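Local coordinates for protein alpha-rhamnosidase (Dictyoglomus thermophilum, PDB 6I60) that probably hydrolyses terminal non-reducing alpha-L-rhamnose residues of alpha-L-rhamnosides as a multidomain glycoside hydrolase, at residues 561-566 with 635-640; 630-635 with 728-733; 365-370 with 435-440; 393-398 with 816-821. All coordinates share one frame; numbering follows the deposited sequence.

Interaction 1: 561-566 with 635-640; sequences WSTAYI and YHDVIT
Thr563 and Asp637 are brought together by complementary first torsions: in Thr563 the hydroxyl lies trans to the backbone N (chi1 -169°), while CG of Asp637 lies beside its own N (chi1 -73°), which lets the carboxylate lean across to Thr563, at the junction before helix 564-576. The result is a hydrogen bond from Thr563 OG1 to Asp637 OD2 of 2.6 Å, received on the syn lone pair, the side facing the second carboxylate oxygen. Ile566, three residues further along, slants over the same acid group: its CG1 lies 3.6 Å from Asp637 OD2, and its terminal CD1 continues past the carboxylate to Thr640, whose side chain it meets almost at a right angle. Ile566 CD1 also reaches the rim of the His636 imidazole, 4.1 Å from ND1. Thr640 OG1 itself turns back to its own helix in a weak bond of 3.3 Å to His636 O. The contact joins the start of helix 564-576 to the middle of helix 626-648, within the helical domain that in this glycosidase family forms an (alpha/alpha)6 barrel. Tyr592 and Leu596 of helix 586-599 also pack on Asp637. A buried carboxylate packed against isoleucine and leucine would be expected to pay a desolvation cost, part of which the threonine donor probably offsets through the one hydrogen bond between the two segments, a directional link beside the isoleucine packing.

Interaction 2: 630-635 with 728-733; sequences STFYFY and LYLNLV
Leu732 sets a methyl group squarely on Tyr635: CD2 stands 3.5 Å from the ring centroid and only 12° off the ring normal, a CH-pi contact over the middle of the face. The neighbouring bump is Leu730, whose CD1 enters the angle between two aromatic rings of helix 626-648. On one side it meets the edge of Tyr635, 3.5 Å from CD2 and close to the ring plane; on the other it lies 3.5 Å from Phe632 CE2, approaching that ring obliquely. Leu730 CB follows behind, against Tyr635 CE2 at 3.9 Å. Both rings reach out because their CG atoms lie trans to the backbone N (chi1 166° in Phe632, 175° in Tyr635), and, three residues apart on the helix, they leave between them the hollow that Leu730 CD1 fills. Tyr729 closes the row, its CD2 at the edge of the Phe632 ring, 4.3 Å from CZ. The positive phi of Asn731, the first residue to leave helical geometry after helix 722-729, is consistent with the turn that brings both Leu730 and Leu732 against helix 626-648. Tyr766 of helix 761-773 adds an edge-to-face contact to Phe632, while Phe668 of helix 651-672 packs on Leu732. With no hydrogen bond across it, the contact rests on dispersion and the fit of methyls to rings, so shape rather than bond direction sets how the post-helix turn seats on the helix.

Interaction 3: 365-370 with 435-440; sequences VYDFGQ and GFRYVE
Asp367 OD1 is gripped by two donors. Arg437 NE donates to the syn lone pair of Asp367 OD1 in a salt bridge of 3.0 Å, with OD1 lying near the guanidinium plane; Gly369 N, 2.9 Å away, meets OD1 from above the carboxylate plane and closes an Asx turn. The extended arginine chain runs past Gln370, with CG 3.4 Å from Gln370 O, and one face of its guanidinium covers Gly369. Tyr438 lies alongside Asp367, pointing the same way, its CE2 3.4 Å from Asp367 CG. These side chains sit where strands 363-368 and 438-442 pair antiparallel in the concanavalin-like domain. Tyr366 and Val439 form a hydrogen-bonded pair, Tyr366 N to Val439 O 2.7 Å and Val439 N to Tyr366 O 3.0 Å, and Phe368 N reaches Arg437 O. Here the strand is distorted: Arg437 and Tyr438 both face Ala394 of the next strand in a classic beta bulge, and both chains turn a corner nearby, at 369-370 and at 437. At the corner, Phe368 CE2 packs 4.1 Å from Val439 CG2 and 4.0 Å from Phe436 CE2, while Tyr372 and His393 add further rings around Phe436.

Interaction 4: 393-398 with 816-821; sequences HAELTY and NSHNHI
Leu396 covers one face of the His818 imidazole, its CD2 3.7 Å from the ring centroid and 29° off the normal, a CH-pi contact displaced toward ND1. The second methyl, CD1, follows the same ring to His818 NE2 at 3.6 Å, so both branches of the leucine lie against the imidazole. Next to it, Glu395, His818 and Asn819 make up the closely packed, buried part of the contact. Glu395 extends beyond CG into the 816-821 loop, and its OE1 accepts the backbone N of His818 at 3.1 Å, on the syn side and 22° out of the carboxylate plane. Its OE2 rests against Asn819 CB, 3.2 Å away. The same carboxylate has further partners, Thr407 OG1 on OE1 and Asn371 ND2 on OE2, while His818 NE2 is bonded to Leu810 O, which limits rotation of the ring under the leucine. The Leu396 side is the more open one: close as the leucine lies to the ring, it is itself partly exposed to solvent, and the strand continues away from it to the exposed Tyr398. The contact joins the concanavalin-like domain to the 6 hairpin glycosidase domain. Chemically its two halves differ, for the acid ties the loop backbone at one amide by a directional bond, whereas the leucine adds non-directional apolar cover.

How the interactions relate
Interactions 1 and 2 both draw on helix 626-648 in the helical domain, share Tyr635 and touch through Thr563 and Tyr633; the first is buried and includes a polar bond, the second is partly buried and wholly apolar. Interaction 3 belongs to the beta domain, some 39 Å between centres from interaction 1, and is the most polar of the four, combining main-chain pairing with a salt bridge. Interaction 4, about 10 Å from it between centres, meets it through Ala394 and bridges the two domains, so carboxylates serve within an interhelical contact, at a strand corner and across a domain boundary. The chain loop spanned by 393-398 and 816-821 contains interactions 1 and 2.

Interaction 1: 561-566 with 635-640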
# COMPACT_ATOMS: atom_id res chain seq x y z
N TRP A 561 10.78 11.03 9.02
CA TRP A 561 9.92 10.95 7.84
C TRP A 561 10.69 10.45 6.62
O TRP A 561 10.27 9.49 5.97
CB TRP A 561 9.31 12.33 7.56
CG TRP A 561 7.94 12.53 8.15
CD1 TRP A 561 6.81 12.87 7.47
CD2 TRP A 561 7.57 12.42 9.53
NE1 TRP A 561 5.75 12.97 8.35
CE2 TRP A 561 6.19 12.70 9.61
CE3 TRP A 561 8.27 12.11 10.70
CZ2 TRP A 561 5.50 12.68 10.82
CZ3 TRP A 561 7.58 12.09 11.90
CH2 TRP A 561 6.21 12.37 11.95
N SER A 562 11.83 11.08 6.31
CA SER A 562 12.60 10.73 5.13
C SER A 562 13.21 9.34 5.21
O SER A 562 13.71 8.84 4.20
CB SER A 562 13.70 11.76 4.90
OG SER A 562 13.16 13.03 4.60
N THR A 563 13.19 8.70 6.38
CA THR A 563 13.70 7.34 6.51
C THR A 563 12.87 6.32 5.74
O THR A 563 13.29 5.16 5.64
CB THR A 563 13.75 6.93 7.98
OG1 THR A 563 14.48 5.71 8.12
CG2 THR A 563 12.35 6.74 8.53
N ALA A 564 11.72 6.73 5.19
CA ALA A 564 10.86 5.81 4.46
C ALA A 564 11.52 5.28 3.19
O ALA A 564 11.10 4.23 2.68
CB ALA A 564 9.54 6.49 4.11
N TYR A 565 12.53 5.97 2.67
CA TYR A 565 13.20 5.50 1.45
C TYR A 565 13.95 4.20 1.71
O TYR A 565 13.73 3.21 1.01
CB TYR A 565 14.15 6.58 0.92
CG TYR A 565 14.54 6.39 -0.52
CD1 TYR A 565 13.84 5.53 -1.35
CD2 TYR A 565 15.62 7.08 -1.07
CE1 TYR A 565 14.19 5.35 -2.67
CE2 TYR A 565 15.99 6.91 -2.39
CZ TYR A 565 15.27 6.04 -3.19
OH TYR A 565 15.62 5.87 -4.51
N ILE A 566 14.83 4.19 2.70
CA ILE A 566 15.61 2.98 2.98
C ILE A 566 14.79 1.96 3.75
O ILE A 566 14.99 0.75 3.60
CB ILE A 566 16.90 3.33 3.73
CG1 ILE A 566 16.57 4.08 5.02
CG2 ILE A 566 17.82 4.18 2.88
CD1 ILE A 566 17.27 3.52 6.21
N TYR A 635 21.25 7.08 13.11
CA TYR A 635 21.89 5.79 13.34
C TYR A 635 21.15 4.67 12.61
O TYR A 635 21.78 3.75 12.08
CB TYR A 635 21.96 5.51 14.84
CG TYR A 635 22.50 4.15 15.22
CD1 TYR A 635 23.86 3.95 15.40
CD2 TYR A 635 21.65 3.07 15.40
CE1 TYR A 635 24.36 2.71 15.74
CE2 TYR A 635 22.14 1.82 15.74
CZ TYR A 635 23.50 1.65 15.91
OH TYR A 635 24.00 0.41 16.25
N HIS A 636 19.82 4.75 12.58
CA HIS A 636 19.03 3.73 11.89
C HIS A 636 19.35 3.71 10.40
O HIS A 636 19.52 2.63 9.81
CB HIS A 636 17.54 3.98 12.12
CG HIS A 636 16.64 2.95 11.52
ND1 HIS A 636 16.33 2.93 10.18
CD2 HIS A 636 15.98 1.91 12.07
CE1 HIS A 636 15.52 1.92 9.93
NE2 HIS A 636 15.29 1.28 11.06
N ASP A 637 19.43 4.88 9.77
CA ASP A 637 19.66 4.93 8.33
C ASP A 637 21.07 4.46 7.97
O ASP A 637 21.26 3.85 6.91
CB ASP A 637 19.42 6.35 7.81
CG ASP A 637 17.95 6.71 7.76
OD1 ASP A 637 17.62 7.87 7.41
OD2 ASP A 637 17.11 5.84 8.07
N VAL A 638 22.05 4.72 8.83
CA VAL A 638 23.42 4.33 8.54
C VAL A 638 23.63 2.84 8.80
O VAL A 638 24.37 2.17 8.07
CB VAL A 638 24.39 5.21 9.35
CG1 VAL A 638 25.82 4.73 9.18
CG2 VAL A 638 24.27 6.66 8.93
N ILE A 639 22.99 2.30 9.83
CA ILE A 639 23.18 0.89 10.17
C ILE A 639 22.60 -0.01 9.09
O ILE A 639 23.25 -0.95 8.63
CB ILE A 639 22.58 0.58 11.55
CG1 ILE A 639 23.61 0.81 12.65
CG2 ILE A 639 22.09 -0.86 11.62
CD1 ILE A 639 24.76 -0.17 12.60
N THR A 640 21.36 0.27 8.66
CA THR A 640 20.74 -0.56 7.64
C THR A 640 21.38 -0.37 6.28
O THR A 640 21.36 -1.28 5.45
CB THR A 640 19.23 -0.29 7.57
OG1 THR A 640 19.01 1.00 6.98
CG2 THR A 640 18.61 -0.32 8.96

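Interaction 2: 630-635 with 728-733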
# COMPACT_ATOMS: atom_id res chain seq x y z
N SER A 630 15.60 12.21 16.05
CA SER A 630 16.29 12.47 14.79
C SER A 630 17.61 11.71 14.72
O SER A 630 17.94 11.11 13.70
CB SER A 630 16.52 13.96 14.62
OG SER A 630 15.44 14.57 13.94
N THR A 631 18.38 11.74 15.81
CA THR A 631 19.61 10.97 15.86
C THR A 631 19.33 9.48 15.89
O THR A 631 20.14 8.69 15.39
CB THR A 631 20.44 11.39 17.08
OG1 THR A 631 20.45 12.82 17.18
CG2 THR A 631 21.86 10.90 16.96
N PHE A 632 18.19 9.08 16.45
CA PHE A 632 17.79 7.67 16.41
C PHE A 632 17.67 7.18 14.97
O PHE A 632 18.10 6.07 14.65
CB PHE A 632 16.46 7.50 17.16
CG PHE A 632 15.78 6.18 16.91
CD1 PHE A 632 14.81 6.06 15.93
CD2 PHE A 632 16.09 5.07 17.68
CE1 PHE A 632 14.17 4.85 15.71
CE2 PHE A 632 15.45 3.86 17.46
CZ PHE A 632 14.49 3.75 16.48
N TYR A 633 17.09 8.00 14.09
CA TYR A 633 16.93 7.61 12.70
C TYR A 633 18.19 7.87 11.88
O TYR A 633 18.34 7.27 10.81
CB TYR A 633 15.73 8.34 12.09
CG TYR A 633 14.42 7.63 12.35
CD1 TYR A 633 14.10 6.47 11.66
CD2 TYR A 633 13.52 8.12 13.29
CE1 TYR A 633 12.90 5.81 11.90
CE2 TYR A 633 12.32 7.46 13.53
CZ TYR A 633 12.02 6.31 12.83
OH TYR A 633 10.83 5.65 13.06
N PHE A 634 19.09 8.73 12.35
CA PHE A 634 20.39 8.87 11.69
C PHE A 634 21.21 7.60 11.88
O PHE A 634 21.81 7.09 10.92
CB PHE A 634 21.13 10.08 12.24
CG PHE A 634 22.43 10.36 11.55
CD1 PHE A 634 22.57 10.14 10.19
CD2 PHE A 634 23.52 10.84 12.26
CE1 PHE A 634 23.77 10.40 9.55
CE2 PHE A 634 24.72 11.10 11.62
CZ PHE A 634 24.85 10.87 10.27
N TYR A 635 21.25 7.08 13.11
CA TYR A 635 21.89 5.79 13.34
C TYR A 635 21.15 4.67 12.61
O TYR A 635 21.78 3.75 12.08
CB TYR A 635 21.96 5.51 14.84
CG TYR A 635 22.50 4.15 15.22
CD1 TYR A 635 23.86 3.95 15.40
CD2 TYR A 635 21.65 3.07 15.40
CE1 TYR A 635 24.36 2.71 15.74
CE2 TYR A 635 22.14 1.82 15.74
CZ TYR A 635 23.50 1.65 15.91
OH TYR A 635 24.00 0.41 16.25
N LEU A 728 16.71 1.67 23.38
CA LEU A 728 16.59 0.26 23.72
C LEU A 728 16.18 -0.60 22.53
O LEU A 728 16.43 -1.81 22.54
CB LEU A 728 15.57 0.07 24.85
CG LEU A 728 16.11 0.21 26.28
CD1 LEU A 728 14.96 0.35 27.26
CD2 LEU A 728 16.98 -0.98 26.64
N TYR A 729 15.57 -0.00 21.50
CA TYR A 729 15.20 -0.76 20.31
C TYR A 729 16.43 -1.11 19.49
O TYR A 729 16.72 -2.28 19.23
CB TYR A 729 14.19 0.03 19.48
CG TYR A 729 13.67 -0.72 18.27
CD1 TYR A 729 12.66 -1.66 18.40
CD2 TYR A 729 14.21 -0.50 17.01
CE1 TYR A 729 12.19 -2.35 17.30
CE2 TYR A 729 13.75 -1.19 15.90
CZ TYR A 729 12.73 -2.12 16.05
OH TYR A 729 12.27 -2.81 14.96
N LEU A 730 17.17 -0.09 19.06
CA LEU A 730 18.41 -0.29 18.31
C LEU A 730 19.58 -0.69 19.20
O LEU A 730 20.70 -0.85 18.70
CB LEU A 730 18.76 0.98 17.53
CG LEU A 730 17.74 1.39 16.45
CD1 LEU A 730 18.21 2.63 15.71
CD2 LEU A 730 17.48 0.25 15.48
N ASN A 731 19.35 -0.84 20.51
CA ASN A 731 20.35 -1.31 21.46
C ASN A 731 21.57 -0.38 21.48
O ASN A 731 22.72 -0.79 21.28
CB ASN A 731 20.76 -2.76 21.17
CG ASN A 731 19.71 -3.75 21.63
OD1 ASN A 731 19.84 -4.96 21.42
ND2 ASN A 731 18.65 -3.25 22.26
N LEU A 732 21.30 0.90 21.72
CA LEU A 732 22.33 1.90 21.93
C LEU A 732 22.72 2.03 23.40
O LEU A 732 23.68 2.76 23.70
CB LEU A 732 21.88 3.26 21.40
CG LEU A 732 21.27 3.26 20.00
CD1 LEU A 732 20.52 4.56 19.74
CD2 LEU A 732 22.36 3.06 18.97
N VAL A 733 22.01 1.37 24.30
CA VAL A 733 22.29 1.49 25.73
C VAL A 733 23.53 0.67 26.06
O VAL A 733 23.64 -0.48 25.61
CB VAL A 733 21.09 1.01 26.55
CG1 VAL A 733 21.21 1.48 27.99
CG2 VAL A 733 19.79 1.50 25.92

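Interaction 3: 365-370 with 435-440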
# COMPACT_ATOMS: atom_id res chain seq x y z
N VAL A 365 -30.43 11.03 6.24
CA VAL A 365 -29.07 10.67 6.60
C VAL A 365 -28.94 9.15 6.62
O VAL A 365 -29.79 8.46 7.20
CB VAL A 365 -28.68 11.26 7.96
CG1 VAL A 365 -27.39 10.64 8.46
CG2 VAL A 365 -28.56 12.77 7.87
N TYR A 366 -27.88 8.64 6.00
CA TYR A 366 -27.59 7.21 5.98
C TYR A 366 -26.36 6.92 6.82
O TYR A 366 -25.43 7.72 6.90
CB TYR A 366 -27.36 6.72 4.55
CG TYR A 366 -28.63 6.59 3.74
CD1 TYR A 366 -29.21 7.69 3.13
CD2 TYR A 366 -29.24 5.35 3.58
CE1 TYR A 366 -30.37 7.57 2.39
CE2 TYR A 366 -30.40 5.22 2.84
CZ TYR A 366 -30.96 6.33 2.25
OH TYR A 366 -32.11 6.21 1.51
N ASP A 367 -26.36 5.75 7.45
CA ASP A 367 -25.21 5.26 8.22
C ASP A 367 -24.80 3.92 7.64
O ASP A 367 -25.61 2.99 7.56
CB ASP A 367 -25.55 5.14 9.70
CG ASP A 367 -24.38 4.63 10.53
OD1 ASP A 367 -23.25 4.61 10.00
OD2 ASP A 367 -24.59 4.27 11.70
N PHE A 368 -23.53 3.81 7.25
CA PHE A 368 -23.01 2.57 6.69
C PHE A 368 -22.39 1.66 7.73
O PHE A 368 -22.00 0.54 7.40
CB PHE A 368 -21.98 2.88 5.59
CG PHE A 368 -22.59 3.21 4.27
CD1 PHE A 368 -23.10 2.21 3.46
CD2 PHE A 368 -22.67 4.52 3.83
CE1 PHE A 368 -23.67 2.51 2.23
CE2 PHE A 368 -23.23 4.83 2.60
CZ PHE A 368 -23.73 3.82 1.80
N GLY A 369 -22.28 2.11 8.98
CA GLY A 369 -21.70 1.32 10.04
C GLY A 369 -20.20 1.17 10.01
O GLY A 369 -19.65 0.44 10.84
N GLN A 370 -19.52 1.83 9.07
CA GLN A 370 -18.08 1.69 8.94
C GLN A 370 -17.54 2.90 8.21
O GLN A 370 -18.12 3.35 7.22
CB GLN A 370 -17.71 0.40 8.19
CG GLN A 370 -16.26 0.32 7.74
CD GLN A 370 -15.32 -0.02 8.88
OE1 GLN A 370 -15.58 -0.93 9.66
NE2 GLN A 370 -14.22 0.72 8.97
N GLY A 435 -13.85 10.08 2.18
CA GLY A 435 -13.76 9.19 3.32
C GLY A 435 -14.86 9.50 4.31
O GLY A 435 -14.96 10.63 4.79
N PHE A 436 -15.70 8.51 4.62
CA PHE A 436 -16.91 8.81 5.36
C PHE A 436 -17.49 7.54 5.95
O PHE A 436 -17.13 6.42 5.56
CB PHE A 436 -17.95 9.49 4.46
CG PHE A 436 -18.37 8.65 3.29
CD1 PHE A 436 -17.58 8.59 2.15
CD2 PHE A 436 -19.55 7.93 3.32
CE1 PHE A 436 -17.96 7.82 1.07
CE2 PHE A 436 -19.94 7.16 2.24
CZ PHE A 436 -19.14 7.10 1.11
N ARG A 437 -18.39 7.73 6.91
CA ARG A 437 -19.26 6.68 7.41
C ARG A 437 -20.73 6.99 7.19
O ARG A 437 -21.52 6.06 7.01
CB ARG A 437 -19.02 6.45 8.91
CG ARG A 437 -19.80 5.28 9.50
CD ARG A 437 -19.76 5.30 11.02
NE ARG A 437 -20.75 4.41 11.61
CZ ARG A 437 -20.65 3.88 12.83
NH1 ARG A 437 -19.60 4.15 13.59
NH2 ARG A 437 -21.60 3.08 13.28
N TYR A 438 -21.10 8.26 7.16
CA TYR A 438 -22.47 8.70 7.00
C TYR A 438 -22.61 9.50 5.71
O TYR A 438 -21.64 10.03 5.17
CB TYR A 438 -22.94 9.55 8.19
CG TYR A 438 -22.54 8.97 9.54
CD1 TYR A 438 -21.31 9.27 10.11
CD2 TYR A 438 -23.40 8.13 10.24
CE1 TYR A 438 -20.95 8.75 11.34
CE2 TYR A 438 -23.05 7.61 11.47
CZ TYR A 438 -21.82 7.92 12.01
OH TYR A 438 -21.45 7.40 13.24
N VAL A 439 -23.85 9.58 5.22
CA VAL A 439 -24.16 10.26 3.97
C VAL A 439 -25.45 11.04 4.16
O VAL A 439 -26.44 10.50 4.67
CB VAL A 439 -24.30 9.26 2.80
CG1 VAL A 439 -25.22 9.81 1.72
CG2 VAL A 439 -22.93 8.92 2.22
N GLU A 440 -25.45 12.31 3.76
CA GLU A 440 -26.63 13.16 3.80
C GLU A 440 -27.07 13.47 2.38
O GLU A 440 -26.24 13.87 1.55
CB GLU A 440 -26.35 14.45 4.57
CG GLU A 440 -27.41 15.52 4.36
CD GLU A 440 -26.95 16.89 4.82
OE1 GLU A 440 -26.71 17.06 6.03
OE2 GLU A 440 -26.83 17.79 3.96

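Interaction 4: 393-398 with 816-821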
# COMPACT_ATOMS: atom_id res chain seq x y z
N HIS A 393 -20.99 13.95 2.57
CA HIS A 393 -20.33 12.84 3.25
C HIS A 393 -19.60 13.36 4.48
O HIS A 393 -19.05 14.47 4.47
CB HIS A 393 -19.34 12.12 2.32
CG HIS A 393 -19.87 11.88 0.94
ND1 HIS A 393 -20.07 12.90 0.03
CD2 HIS A 393 -20.23 10.74 0.31
CE1 HIS A 393 -20.54 12.39 -1.10
NE2 HIS A 393 -20.64 11.08 -0.95
N ALA A 394 -19.59 12.56 5.54
CA ALA A 394 -18.94 12.96 6.78
C ALA A 394 -18.50 11.72 7.55
O ALA A 394 -19.00 10.61 7.34
CB ALA A 394 -19.87 13.82 7.64
N GLU A 395 -17.55 11.94 8.46
CA GLU A 395 -17.01 10.89 9.31
C GLU A 395 -17.78 10.73 10.62
O GLU A 395 -17.93 9.61 11.12
CB GLU A 395 -15.53 11.17 9.62
CG GLU A 395 -14.56 10.71 8.56
CD GLU A 395 -13.12 10.73 9.05
OE1 GLU A 395 -12.76 11.64 9.83
OE2 GLU A 395 -12.34 9.83 8.66
N LEU A 396 -18.26 11.83 11.18
CA LEU A 396 -18.89 11.84 12.50
C LEU A 396 -20.30 12.41 12.42
O LEU A 396 -20.75 12.87 11.37
CB LEU A 396 -18.03 12.64 13.49
CG LEU A 396 -16.56 12.25 13.51
CD1 LEU A 396 -15.74 13.23 14.33
CD2 LEU A 396 -16.40 10.83 14.04
N THR A 397 -20.99 12.38 13.55
CA THR A 397 -22.36 12.88 13.65
C THR A 397 -22.49 13.77 14.88
O THR A 397 -21.63 13.79 15.76
CB THR A 397 -23.37 11.72 13.74
OG1 THR A 397 -24.70 12.25 13.74
CG2 THR A 397 -23.15 10.93 15.03
N TYR A 398 -23.58 14.53 14.91
CA TYR A 398 -23.93 15.36 16.05
C TYR A 398 -25.02 14.68 16.87
O TYR A 398 -25.66 13.72 16.44
CB TYR A 398 -24.39 16.75 15.59
CG TYR A 398 -23.25 17.67 15.19
CD1 TYR A 398 -22.09 17.73 15.95
CD2 TYR A 398 -23.34 18.47 14.06
CE1 TYR A 398 -21.05 18.57 15.59
CE2 TYR A 398 -22.30 19.31 13.70
CZ TYR A 398 -21.16 19.36 14.47
OH TYR A 398 -20.13 20.19 14.11
N ASN A 816 -7.87 16.58 13.62
CA ASN A 816 -8.80 15.76 14.38
C ASN A 816 -9.37 14.63 13.53
O ASN A 816 -10.49 14.17 13.77
CB ASN A 816 -9.95 16.60 14.95
CG ASN A 816 -9.47 17.72 15.86
OD1 ASN A 816 -8.40 17.64 16.45
ND2 ASN A 816 -10.29 18.76 15.98
N SER A 817 -8.63 14.18 12.52
CA SER A 817 -9.17 13.20 11.58
C SER A 817 -9.36 11.85 12.26
O SER A 817 -8.64 11.48 13.19
CB SER A 817 -8.25 13.05 10.38
OG SER A 817 -8.49 11.82 9.71
N HIS A 818 -10.35 11.10 11.76
CA HIS A 818 -10.76 9.83 12.35
C HIS A 818 -10.46 8.64 11.45
O HIS A 818 -11.09 7.59 11.59
CB HIS A 818 -12.25 9.87 12.70
CG HIS A 818 -12.55 10.54 14.00
ND1 HIS A 818 -13.33 9.96 14.97
CD2 HIS A 818 -12.18 11.75 14.48
CE1 HIS A 818 -13.43 10.78 16.00
NE2 HIS A 818 -12.74 11.87 15.73
N ASN A 819 -9.50 8.77 10.54
CA ASN A 819 -9.12 7.66 9.67
C ASN A 819 -7.64 7.80 9.31
O ASN A 819 -7.26 7.92 8.15
CB ASN A 819 -10.00 7.61 8.43
CG ASN A 819 -9.98 6.26 7.75
OD1 ASN A 819 -9.17 5.39 8.08
ND2 ASN A 819 -10.87 6.06 6.78
N HIS A 820 -6.78 7.76 10.32
CA HIS A 820 -5.34 7.80 10.12
C HIS A 820 -4.74 6.41 10.26
O HIS A 820 -5.33 5.51 10.86
CB HIS A 820 -4.68 8.76 11.12
CG HIS A 820 -4.53 10.16 10.60
ND1 HIS A 820 -5.58 10.87 10.06
CD2 HIS A 820 -3.45 10.97 10.52
CE1 HIS A 820 -5.15 12.06 9.68
NE2 HIS A 820 -3.86 12.15 9.95
N ILE A 821 -3.55 6.25 9.70
CA ILE A 821 -2.88 4.96 9.65
C ILE A 821 -1.53 4.97 10.35
O ILE A 821 -0.93 3.89 10.52
CB ILE A 821 -2.71 4.48 8.18
CG1 ILE A 821 -2.38 2.99 8.11
CG2 ILE A 821 -1.66 5.32 7.46
CD1 ILE A 821 -3.20 2.13 9.06